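Local coordinates for protein N-acetylmuramoyl-L-alanine amidase (Mycolicibacterium smegmatis, PDB 7AGM) that cleaves the bond between N-acetylmuramic acid and L-alanine in peptidoglycan, as a zinc-dependent N-acetylmuramoyl-L-alanine amidase, at residues 149-154 with 202-207; 116-121 with 141-146. All blocks are in the same frame, centred on the assembly; numbering follows the deposited sequence. Where two conformers were deposited one is given.

Contact 1 of 2, residues 149-154 with 202-207; sequences SGIPPA and QKYADA
Ser149 comes beside Ala207 of helix 198-219, their CA atoms 6.1 Å apart, and from there the chain 149-154 diverges, so that Ile151 CA is 8.3 Å from Tyr204 CA. It has just left helix 134-148: Gly150, at a positive phi of 90°, ends that helix in a Schellman motif, a turn that suits a residue without CB. Ile151 is the first side chain after the turn and carries most of the apolar contact. Its chi2 of 162° stretches the chain out beyond CG1 and sends CD1 into the angle between two helix residues, 3.9 Å from Tyr204 CD1 and 4.0 Å from Ala207 CB. The tyrosine ring is met obliquely; the ring of Phe55 also meets it, its plane nearly perpendicular. Next to the isoleucine, Ser149 CB lies 3.8 Å from Ala207 CB; Ser149, present in two conformers, has its hydroxyl bonded back to Gln145 O. Lys203 and Ile151 slide past each other in opposite directions, with Lys203 CE 4.1 Å from Ile151 CG1. The lysine chain is extended as far as CE, then turned at chi4 (61°), which brings NZ round toward the carbonyls of the turn. Waters probably link them: one donates to Ser149 O at 2.6 Å, though its approach to the ammonium is too short to be trusted, and a second accepts from Lys203 NZ at 3.1 Å and donates weakly to Gly150 O. Leu146 touches both Ile151 and Ala207, so the helix end and the loop leaving it are packed against helix 198-219; the two helices lie side by side over one face of the mixed sheet, as in the alpha/beta fold of this amidase family.

Contact 2 of 2, residues 116-121 with 141-146; sequences RGFHVL and VMRDQL
Phe118 and Val120, at the start of a beta-alpha-beta crossover, pack against Arg143, Met142 and Leu146 on the helix that makes its return. Strand residues 119-121 and helix residues 141-146 run antiparallel, at 167°, with their axes 8.6 Å apart. Phe118, just ahead of the strand, has CG between the backbone N and the carbonyl carbon (chi1 74°), which directs CG toward the helix. Leu146 CB sits almost squarely above the ring, 3.6 Å from the Phe118 ring centroid and 10° off the normal, a CH-pi contact. Leu146 CD1 lies over the same face, 3.6 Å from Phe118 CD1. Strand 119-123 and its parallel neighbour 162-165 are the two strands this helix connects, and Arg143 NH1 bonds to Gly160 O just before the second. The aliphatic part of Arg143 meets the ring in its plane, at the edge, CG being 3.8 Å from Phe118 CE1, while NE and NH2 both grip OD1 of Asp144. Val120 sends CG2 between two helix side chains, 3.8 Å from Leu146 CD1 and 3.9 Å from Met142 CG; Val181 of strand 178-185 touches those same two residues.

In the fold
Of the four segments, 116-121 comes first, leading into strand 119-123, and contact 2 closes the connection that runs through helix 129-132 into helix 134-148. Contact 1 opens directly afterwards and closes a longer excursion, taking in strands 162-165 and 178-185 before helix 198-219 returns. The two are therefore in series, neither nested nor crossed, yet their centres lie only 8 Å apart. Phe118 joins them: its backbone N and O make probable hydrogen bonds with Pro152 O (3.0 Å) and Ala154 N (2.7 Å). Together they tie the sheet, helix 134-148 and helix 198-219, with the Phe118 side chain about 13 Å from the zinc ion.

Contact 1 of 2, residues 149-154 with 202-207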
# COMPACT_ATOMS: atom_id res chain seq x y z
N SER A 149 -3.05 -5.62 15.77
CA SER A 149 -3.15 -6.98 15.26
C SER A 149 -1.94 -7.84 15.61
O SER A 149 -1.90 -9.01 15.22
CB SER A 149 -3.38 -6.96 13.75
OG SER A 149 -4.54 -6.23 13.39
N GLY A 150 -0.95 -7.28 16.31
CA GLY A 150 0.21 -8.04 16.74
C GLY A 150 1.36 -8.04 15.76
O GLY A 150 2.40 -8.63 16.06
N ILE A 151 1.20 -7.41 14.60
CA ILE A 151 2.29 -7.26 13.64
C ILE A 151 3.20 -6.17 14.19
O ILE A 151 2.73 -5.04 14.41
CB ILE A 151 1.77 -6.89 12.25
CG1 ILE A 151 0.73 -7.91 11.78
CG2 ILE A 151 2.92 -6.78 11.26
CD1 ILE A 151 -0.13 -7.39 10.65
N PRO A 152 4.48 -6.43 14.43
CA PRO A 152 5.33 -5.41 15.06
C PRO A 152 5.60 -4.27 14.10
O PRO A 152 5.76 -4.50 12.89
CB PRO A 152 6.62 -6.18 15.39
CG PRO A 152 6.66 -7.28 14.40
CD PRO A 152 5.23 -7.68 14.15
N PRO A 153 5.64 -3.04 14.58
CA PRO A 153 6.15 -1.95 13.74
C PRO A 153 7.60 -2.20 13.40
O PRO A 153 8.36 -2.75 14.21
CB PRO A 153 5.98 -0.70 14.63
CG PRO A 153 5.84 -1.22 16.01
CD PRO A 153 5.20 -2.57 15.91
N ALA A 154 7.98 -1.81 12.19
CA ALA A 154 9.31 -2.11 11.66
C ALA A 154 10.39 -1.64 12.62
O ALA A 154 10.33 -0.53 13.16
CB ALA A 154 9.52 -1.43 10.31
N GLN A 202 -3.73 -13.49 4.64
CA GLN A 202 -5.02 -13.13 5.22
C GLN A 202 -4.84 -12.32 6.50
O GLN A 202 -5.62 -11.40 6.77
CB GLN A 202 -5.83 -14.39 5.51
CG GLN A 202 -7.28 -14.11 5.89
CD GLN A 202 -8.07 -13.49 4.75
OE1 GLN A 202 -8.01 -13.97 3.62
NE2 GLN A 202 -8.80 -12.42 5.05
N LYS A 203 -3.81 -12.64 7.29
CA LYS A 203 -3.51 -11.90 8.51
C LYS A 203 -3.19 -10.44 8.19
O LYS A 203 -3.74 -9.52 8.81
CB LYS A 203 -2.33 -12.58 9.22
CG LYS A 203 -1.82 -11.93 10.50
CD LYS A 203 -0.46 -12.53 10.88
CE LYS A 203 0.11 -11.94 12.15
NZ LYS A 203 -0.78 -12.19 13.32
N TYR A 204 -2.32 -10.21 7.21
CA TYR A 204 -2.05 -8.84 6.78
C TYR A 204 -3.31 -8.17 6.25
O TYR A 204 -3.58 -7.00 6.56
CB TYR A 204 -0.97 -8.83 5.69
CG TYR A 204 0.44 -9.11 6.18
CD1 TYR A 204 1.07 -8.26 7.09
CD2 TYR A 204 1.14 -10.21 5.71
CE1 TYR A 204 2.37 -8.51 7.52
CE2 TYR A 204 2.42 -10.47 6.13
CZ TYR A 204 3.04 -9.63 7.04
OH TYR A 204 4.33 -9.90 7.44
N ALA A 205 -4.08 -8.88 5.44
CA ALA A 205 -5.29 -8.29 4.86
C ALA A 205 -6.29 -7.88 5.93
O ALA A 205 -6.85 -6.78 5.87
CB ALA A 205 -5.93 -9.25 3.86
N ASP A 206 -6.50 -8.74 6.93
CA ASP A 206 -7.46 -8.44 7.99
C ASP A 206 -7.07 -7.16 8.73
O ASP A 206 -7.93 -6.34 9.06
CB ASP A 206 -7.55 -9.60 8.99
CG ASP A 206 -8.23 -10.82 8.42
OD1 ASP A 206 -8.93 -10.72 7.39
OD2 ASP A 206 -8.08 -11.90 9.04
N ALA A 207 -5.77 -6.99 9.00
CA ALA A 207 -5.31 -5.80 9.69
C ALA A 207 -5.46 -4.56 8.82
O ALA A 207 -5.88 -3.49 9.30
CB ALA A 207 -3.85 -5.99 10.10
O HOH W 1 -2.71 -10.74 13.42
O HOH W 2 1.38 -11.06 15.29

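Contact 2 of 2, residues 116-121 with 141-146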
# COMPACT_ATOMS: atom_id res chain seq x y z
N ARG A 116 12.36 -6.72 11.04
CA ARG A 116 11.05 -7.16 10.58
C ARG A 116 10.00 -6.14 10.99
O ARG A 116 10.27 -5.21 11.76
CB ARG A 116 10.67 -8.54 11.15
CG ARG A 116 10.22 -8.51 12.61
CD ARG A 116 9.47 -9.79 13.00
NE ARG A 116 8.25 -9.95 12.24
CZ ARG A 116 7.10 -10.42 12.72
NH1 ARG A 116 6.99 -10.78 14.00
NH2 ARG A 116 6.04 -10.52 11.93
N GLY A 117 8.80 -6.31 10.45
CA GLY A 117 7.67 -5.49 10.84
C GLY A 117 7.23 -4.55 9.73
O GLY A 117 7.83 -4.47 8.66
N PHE A 118 6.15 -3.83 10.02
CA PHE A 118 5.48 -2.98 9.04
C PHE A 118 5.90 -1.52 9.17
O PHE A 118 6.32 -1.05 10.23
CB PHE A 118 3.95 -3.08 9.19
CG PHE A 118 3.41 -2.33 10.39
CD1 PHE A 118 3.13 -0.97 10.32
CD2 PHE A 118 3.21 -2.99 11.60
CE1 PHE A 118 2.67 -0.28 11.44
CE2 PHE A 118 2.74 -2.30 12.72
CZ PHE A 118 2.46 -0.94 12.63
N HIS A 119 5.74 -0.78 8.07
CA HIS A 119 5.73 0.67 8.17
C HIS A 119 4.73 1.26 7.19
O HIS A 119 4.48 0.70 6.11
CB HIS A 119 7.15 1.32 8.15
CG HIS A 119 7.93 1.10 6.89
ND1 HIS A 119 8.38 -0.14 6.49
CD2 HIS A 119 8.42 1.98 5.98
CE1 HIS A 119 9.07 -0.02 5.36
NE2 HIS A 119 9.11 1.26 5.04
N VAL A 120 4.13 2.38 7.60
CA VAL A 120 3.09 3.06 6.83
C VAL A 120 3.66 4.37 6.34
O VAL A 120 4.05 5.23 7.15
CB VAL A 120 1.81 3.29 7.66
CG1 VAL A 120 0.74 4.01 6.81
CG2 VAL A 120 1.27 1.97 8.20
N LEU A 121 3.73 4.53 5.02
CA LEU A 121 4.29 5.71 4.38
C LEU A 121 3.18 6.69 4.03
O LEU A 121 2.08 6.30 3.62
CB LEU A 121 5.03 5.34 3.10
CG LEU A 121 6.34 4.55 3.18
CD1 LEU A 121 6.17 3.14 3.76
CD2 LEU A 121 6.97 4.49 1.79
N VAL A 141 -4.27 5.84 11.89
CA VAL A 141 -5.26 4.78 12.10
C VAL A 141 -4.74 3.45 11.56
O VAL A 141 -4.87 2.40 12.20
CB VAL A 141 -6.60 5.17 11.45
CG1 VAL A 141 -7.59 4.01 11.54
CG2 VAL A 141 -7.19 6.45 12.07
N MET A 142 -4.14 3.48 10.38
CA MET A 142 -3.61 2.26 9.77
C MET A 142 -2.48 1.67 10.62
O MET A 142 -2.47 0.47 10.91
CB MET A 142 -3.11 2.56 8.36
CG MET A 142 -2.54 1.34 7.64
SD MET A 142 -3.77 0.07 7.28
CE MET A 142 -4.63 0.82 5.90
N ARG A 143 -1.54 2.52 11.05
CA ARG A 143 -0.47 2.08 11.94
C ARG A 143 -1.03 1.45 13.22
O ARG A 143 -0.57 0.38 13.65
CB ARG A 143 0.40 3.28 12.29
CG ARG A 143 1.61 2.96 13.16
CD ARG A 143 1.64 3.83 14.41
NE ARG A 143 0.80 3.27 15.46
CZ ARG A 143 1.22 2.37 16.35
NH1 ARG A 143 2.47 1.92 16.32
NH2 ARG A 143 0.38 1.92 17.28
N ASP A 144 -2.04 2.08 13.81
CA ASP A 144 -2.61 1.57 15.05
C ASP A 144 -3.26 0.20 14.84
O ASP A 144 -3.14 -0.69 15.70
CB ASP A 144 -3.63 2.57 15.62
CG ASP A 144 -2.97 3.76 16.29
OD1 ASP A 144 -1.73 3.77 16.44
OD2 ASP A 144 -3.71 4.69 16.66
N GLN A 145 -3.94 0.01 13.71
CA GLN A 145 -4.63 -1.26 13.50
C GLN A 145 -3.67 -2.38 13.13
O GLN A 145 -3.90 -3.53 13.53
CB GLN A 145 -5.75 -1.11 12.46
CG GLN A 145 -6.95 -0.34 12.98
CD GLN A 145 -7.43 -0.87 14.31
OE1 GLN A 145 -7.74 -2.06 14.44
NE2 GLN A 145 -7.50 0.00 15.32
N LEU A 146 -2.60 -2.08 12.39
CA LEU A 146 -1.57 -3.09 12.15
C LEU A 146 -0.92 -3.49 13.47
O LEU A 146 -0.73 -4.68 13.74
CB LEU A 146 -0.54 -2.55 11.16
CG LEU A 146 -1.04 -2.38 9.72
CD1 LEU A 146 -0.15 -1.49 8.89
CD2 LEU A 146 -1.14 -3.73 9.05